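Side-chain contacts in 4-hydroxybutyrate CoA-transferase (PDB 3D3U), which probably transfers coenzyme A between acyl-CoA thioesters and carboxylic acids such as acetate: residues F241-G244 with V245-M248; N282-P285 with V286-C289. One frame throughout, in Å; residues are numbered along the deposited sequence.

Contact 1: F241-G244 with V245-M248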
ATOM      1  N   PHE A 241       1.201  -4.388  -4.121  1.00 21.37           N
ATOM      2  CA  PHE A 241       1.909  -4.660  -5.332  1.00 22.17           C
ATOM      3  C   PHE A 241       1.024  -4.602  -6.543  1.00 24.09           C
ATOM      4  O   PHE A 241      -0.237  -4.607  -6.382  1.00 24.75           O
ATOM      5  CB  PHE A 241       2.717  -5.972  -5.250  1.00 21.03           C
ATOM      6  CG  PHE A 241       1.898  -7.171  -5.242  1.00 16.06           C
ATOM      7  CD1 PHE A 241       1.710  -7.861  -4.062  1.00 13.92           C
ATOM      8  CD2 PHE A 241       1.234  -7.582  -6.389  1.00 14.26           C
ATOM      9  CE1 PHE A 241       0.841  -9.022  -4.000  1.00 11.31           C
ATOM     10  CE2 PHE A 241       0.381  -8.750  -6.371  1.00 13.29           C
ATOM     11  CZ  PHE A 241       0.210  -9.487  -5.157  1.00 13.04           C
ATOM     12  N   THR A 242       1.655  -4.514  -7.737  1.00 24.87           N
ATOM     13  CA  THR A 242       0.880  -4.451  -9.037  1.00 25.68           C
ATOM     14  C   THR A 242       1.260  -5.581  -9.996  1.00 25.35           C
ATOM     15  O   THR A 242       1.898  -6.597  -9.631  1.00 26.43           O
ATOM     16  CB  THR A 242       1.052  -3.109  -9.868  1.00 25.87           C
ATOM     17  OG1 THR A 242       1.392  -1.977  -9.054  1.00 26.53           O
ATOM     18  CG2 THR A 242      -0.251  -2.692 -10.652  1.00 25.62           C
ATOM     19  N   ASP A 243       0.937  -5.332 -11.257  1.00 24.59           N
ATOM     20  CA  ASP A 243       1.257  -6.252 -12.343  1.00 23.22           C
ATOM     21  C   ASP A 243       2.682  -6.630 -12.405  1.00 22.51           C
ATOM     22  O   ASP A 243       2.940  -7.635 -12.959  1.00 22.53           O
ATOM     23  CB  ASP A 243       0.864  -5.673 -13.682  1.00 21.85           C
ATOM     24  CG  ASP A 243      -0.601  -5.309 -13.753  1.00 22.67           C
ATOM     25  OD1 ASP A 243      -1.194  -5.574 -14.834  1.00 20.86           O
ATOM     26  OD2 ASP A 243      -1.237  -4.755 -12.797  1.00 24.08           O
ATOM     27  N   GLY A 244       3.605  -5.856 -11.842  1.00 22.90           N
ATOM     28  CA  GLY A 244       5.041  -6.158 -12.012  1.00 24.28           C
ATOM     29  C   GLY A 244       5.397  -7.459 -11.339  1.00 24.94           C
ATOM     30  O   GLY A 244       6.087  -8.361 -11.895  1.00 24.13           O
ATOM     31  N   VAL A 245       4.830  -7.584 -10.145  1.00 25.90           N
ATOM     32  CA  VAL A 245       4.999  -8.793  -9.336  1.00 26.45           C
ATOM     33  C   VAL A 245       4.523 -10.069 -10.016  1.00 25.35           C
ATOM     34  O   VAL A 245       5.162 -11.132  -9.820  1.00 26.37           O
ATOM     35  CB  VAL A 245       4.315  -8.627  -7.963  1.00 27.02           C
ATOM     36  CG1 VAL A 245       4.473  -9.899  -7.063  1.00 27.54           C
ATOM     37  CG2 VAL A 245       4.990  -7.468  -7.284  1.00 29.22           C
ATOM     38  N   MET A 246       3.404  -9.964 -10.763  1.00 21.99           N
ATOM     39  CA  MET A 246       2.796 -11.087 -11.479  1.00 19.63           C
ATOM     40  C   MET A 246       3.753 -11.634 -12.493  1.00 18.56           C
ATOM     41  O   MET A 246       3.995 -12.837 -12.622  1.00 17.82           O
ATOM     42  CB  MET A 246       1.469 -10.659 -12.139  1.00 19.91           C
ATOM     43  CG  MET A 246       0.737 -11.756 -12.992  1.00 19.09           C
ATOM     44  SD  MET A 246      -0.811 -11.092 -13.528  1.00 17.34           S
ATOM     45  CE  MET A 246      -0.269  -9.724 -14.582  1.00  8.82           C
ATOM     46  N   ARG A 247       4.315 -10.671 -13.150  1.00 18.05           N
ATOM     47  CA  ARG A 247       5.203 -10.832 -14.230  1.00 19.68           C
ATOM     48  C   ARG A 247       6.451 -11.668 -13.759  1.00 19.93           C
ATOM     49  O   ARG A 247       6.962 -12.583 -14.442  1.00 20.05           O
ATOM     50  CB  ARG A 247       5.592  -9.389 -14.680  1.00 18.80           C
ATOM     51  CG  ARG A 247       5.695  -9.214 -16.178  1.00 20.72           C
ATOM     52  CD  ARG A 247       7.068  -8.682 -16.717  1.00 24.96           C
ATOM     53  NE  ARG A 247       7.825  -7.820 -15.783  1.00 22.71           N
ATOM     54  CZ  ARG A 247       7.511  -6.575 -15.567  1.00 22.34           C
ATOM     55  NH1 ARG A 247       6.471  -6.061 -16.215  1.00 22.11           N
ATOM     56  NH2 ARG A 247       8.205  -5.848 -14.714  1.00 24.44           N
ATOM     57  N   MET A 248       6.967 -11.331 -12.594  1.00 18.85           N
ATOM     58  CA  MET A 248       8.144 -11.970 -12.208  1.00 17.96           C
ATOM     59  C   MET A 248       7.800 -13.285 -11.558  1.00 18.70           C
ATOM     60  O   MET A 248       8.605 -14.222 -11.584  1.00 20.03           O
ATOM     61  CB  MET A 248       8.799 -11.102 -11.199  1.00 17.70           C
ATOM     62  CG  MET A 248       9.114  -9.813 -11.719  1.00 17.42           C
ATOM     63  SD  MET A 248      10.632  -9.861 -12.690  1.00 24.47           S
ATOM     64  CE  MET A 248      10.123  -8.421 -13.781  1.00 17.96           C
TER

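Contact 2: N282-P285 with V286-C289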
ATOM      1  N   ASN A 282      -6.837 -14.177  -8.218  1.00 21.58           N
ATOM      2  CA  ASN A 282      -7.999 -14.856  -7.769  1.00 21.12           C
ATOM      3  C   ASN A 282      -7.648 -16.310  -7.495  1.00 20.32           C
ATOM      4  O   ASN A 282      -7.102 -16.989  -8.341  1.00 18.36           O
ATOM      5  CB  ASN A 282      -9.058 -14.690  -8.805  1.00 21.67           C
ATOM      6  CG  ASN A 282     -10.399 -15.167  -8.331  1.00 24.98           C
ATOM      7  OD1 ASN A 282     -10.625 -15.409  -7.149  1.00 27.72           O
ATOM      8  ND2 ASN A 282     -11.321 -15.300  -9.269  1.00 30.49           N
ATOM      9  N   ASN A 283      -7.894 -16.745  -6.259  1.00 21.35           N
ATOM     10  CA  ASN A 283      -7.881 -18.181  -5.903  1.00 21.64           C
ATOM     11  C   ASN A 283      -6.523 -18.686  -6.198  1.00 21.37           C
ATOM     12  O   ASN A 283      -6.386 -19.609  -6.966  1.00 21.24           O
ATOM     13  CB  ASN A 283      -8.840 -18.980  -6.777  1.00 21.22           C
ATOM     14  CG  ASN A 283     -10.145 -19.151  -6.134  1.00 23.97           C
ATOM     15  OD1 ASN A 283     -10.220 -19.601  -4.993  1.00 25.59           O
ATOM     16  ND2 ASN A 283     -11.215 -18.771  -6.833  1.00 27.16           N
ATOM     17  N   ASN A 284      -5.507 -18.049  -5.665  1.00 20.78           N
ATOM     18  CA  ASN A 284      -4.206 -18.541  -5.987  1.00 20.26           C
ATOM     19  C   ASN A 284      -3.454 -18.773  -4.663  1.00 19.95           C
ATOM     20  O   ASN A 284      -3.231 -17.864  -3.884  1.00 20.24           O
ATOM     21  CB  ASN A 284      -3.555 -17.632  -7.054  1.00 19.15           C
ATOM     22  CG  ASN A 284      -2.104 -17.820  -7.171  1.00 19.36           C
ATOM     23  OD1 ASN A 284      -1.467 -18.501  -6.363  1.00 19.39           O
ATOM     24  ND2 ASN A 284      -1.538 -17.189  -8.163  1.00 14.70           N
ATOM     25  N   PRO A 285      -3.118 -20.028  -4.422  1.00 19.63           N
ATOM     26  CA  PRO A 285      -2.503 -20.453  -3.184  1.00 19.08           C
ATOM     27  C   PRO A 285      -1.308 -19.592  -2.851  1.00 17.46           C
ATOM     28  O   PRO A 285      -1.000 -19.359  -1.745  1.00 15.51           O
ATOM     29  CB  PRO A 285      -1.955 -21.865  -3.533  1.00 19.35           C
ATOM     30  CG  PRO A 285      -2.857 -22.361  -4.618  1.00 19.73           C
ATOM     31  CD  PRO A 285      -3.237 -21.141  -5.381  1.00 19.88           C
ATOM     32  N   VAL A 286      -0.589 -19.133  -3.818  1.00 18.11           N
ATOM     33  CA  VAL A 286       0.719 -18.660  -3.442  1.00 18.88           C
ATOM     34  C   VAL A 286       0.726 -17.144  -3.050  1.00 19.56           C
ATOM     35  O   VAL A 286       1.803 -16.521  -2.728  1.00 19.16           O
ATOM     36  CB  VAL A 286       1.712 -18.963  -4.514  1.00 17.80           C
ATOM     37  CG1 VAL A 286       1.649 -17.895  -5.618  1.00 14.90           C
ATOM     38  CG2 VAL A 286       2.970 -18.865  -3.873  1.00 22.40           C
ATOM     39  N   ILE A 287      -0.486 -16.583  -3.089  1.00 19.67           N
ATOM     40  CA  ILE A 287      -0.719 -15.205  -2.736  1.00 19.63           C
ATOM     41  C   ILE A 287      -1.589 -15.146  -1.523  1.00 20.46           C
ATOM     42  O   ILE A 287      -2.568 -15.911  -1.439  1.00 20.38           O
ATOM     43  CB  ILE A 287      -1.345 -14.488  -3.883  1.00 19.75           C
ATOM     44  CG1 ILE A 287      -0.226 -13.826  -4.701  1.00 20.96           C
ATOM     45  CG2 ILE A 287      -2.296 -13.402  -3.421  1.00 17.28           C
ATOM     46  CD1 ILE A 287      -0.194 -14.210  -6.193  1.00 24.41           C
ATOM     47  N   GLU A 288      -1.199 -14.258  -0.587  1.00 20.61           N
ATOM     48  CA  GLU A 288      -1.889 -14.097   0.671  1.00 21.85           C
ATOM     49  C   GLU A 288      -1.950 -12.679   1.266  1.00 23.03           C
ATOM     50  O   GLU A 288      -0.912 -11.924   1.271  1.00 24.21           O
ATOM     51  CB  GLU A 288      -1.277 -15.038   1.662  1.00 21.66           C
ATOM     52  CG  GLU A 288      -1.624 -16.466   1.293  1.00 24.90           C
ATOM     53  CD  GLU A 288      -0.921 -17.448   2.207  1.00 30.70           C
ATOM     54  OE1 GLU A 288       0.040 -17.015   2.863  1.00 33.39           O
ATOM     55  OE2 GLU A 288      -1.329 -18.638   2.291  1.00 32.76           O
ATOM     56  N   CYS A 289      -3.118 -12.293   1.813  1.00 21.66           N
ATOM     57  CA  CYS A 289      -3.178 -10.966   2.377  1.00 20.15           C
ATOM     58  C   CYS A 289      -3.136 -10.957   3.843  1.00 18.95           C
ATOM     59  O   CYS A 289      -3.539 -11.908   4.476  1.00 17.72           O
ATOM     60  CB  CYS A 289      -4.392 -10.258   1.852  1.00 21.24           C
ATOM     61  SG  CYS A 289      -4.097  -9.784   0.114  1.00 22.83           S
TER

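Contact 1: F241-G244 with V245-M248
Val245 CG1 sits over one face of the Phe241 ring. It lies 4.2 Å from the centroid of that ring and 17° off the normal, a CH-pi contact displaced from the middle of the face. The second methyl, Val245 CG2, meets the root of the aromatic side chain instead, 3.4 Å from Phe241 CB. Val245 CB is 3.6 Å from Phe241 CD2, and the two side chains cross at about a right angle. Phe241 CG stands between its own backbone N and carbonyl carbon (chi1 71°), which puts the ring beside the valine. The other flat group is the Arg247 guanidinium. Gly244 O and CA lie over one of its faces, with the oxygen displaced toward the rim. Met248 CE lies at its edge, in plane.

These residues form the entry into helix 243-251, the helix of the beta-alpha-beta unit that runs from strand 235-237 to strand 266-268, a parallel arrangement consistent with the Rossmann-like folds of this family. Phe241 and Met246 both pack on helix 275-281, while Arg247 and Met248 touch Leu225 of helix 219-226.

The backbone bonds of this first turn are mostly weak. Val245 N makes a weak bond to Thr242 O at 3.1 Å. Asp243 O accepts two weak bonds, from Met246 N at 3.2 Å and Arg247 N at 3.3 Å. A regular bond of the i to i+4 kind follows, from Met248 N to Gly244 O at 3.2 Å. At the polar ends, Asp243 OD1 is hydrogen-bonded to Ser274 OG. Arg247 NH2 makes a long, weak ion pair with Asp222, and Arg226 brings a like charge close to NH1 of the same guanidinium.

Contact 2: N282-P285 with V286-C289
Asn284 OD1 and Asn284 O both accept backbone N-H groups from the residues that follow. This is an Asx turn laid over a type I beta turn, which spans Asn284 to Ile287. The turn leads from the loop after helix 275-281 into strand 287-289, one of the parallel strands of the mixed sheet.

Two hydrogen bonds define the turn. Val286 N donates to Asn284 OD1 at 2.8 Å. The bond is nearly straight, with 162° at the hydrogen, and the donor is tilted 22° from the plane of the amide carbonyl. With chi1 at 164°, Asn284 CG points away from its own N and lies beside the carbonyl carbon, which lets the amide reach the following N-H. The bond closing the beta turn runs from Ile287 N to Asn284 O at 3.1 Å. It is also close to straight. At the other end of the amide, Asn284 ND2 makes a weak hydrogen bond to Phe280 O. That bond may help to limit the amide's rotation and tie the turn to the preceding helix.

Charged groups play a lesser part. Lys265 NZ makes a weak hydrogen bond to Pro285 O and a long, weak ion pair with Glu288 OE2.

Van der Waals contacts complete the turn. Asn284 and Val286 lie side by side and point the same way, which places Val286 CG1 3.3 Å from Asn284 OD1. Pro285, at the second position of the turn, is exposed to solvent. Ile287 is buried and touches Ile163, so the chain passes from surface to interior within the turn. The Ile287 side chain crosses that of Asn284 obliquely, and its terminal methyl CD1 comes 3.8 Å from Asn284 ND2.

Overall arrangement
From the N terminus, the chain leaves strand 235-237 and reaches contact 1, which spans the run-in and first turn of helix 243-251. It then runs through strand 266-268 and helix 275-281. Contact 2 closes the tight turn that follows and leads into strand 287-289. The two contacts are in series, and neither nests in nor crosses the other. Their centres are 13 Å apart, and their nearest atoms are about 4 Å apart without touching. Helix 275-281 links them: Met246 packs on its Phe280, and a weak bond from the Asn284 amide reaches back to its end. Strands 235-237, 266-268 and 287-289 are successive parallel neighbours in the mixed sheet.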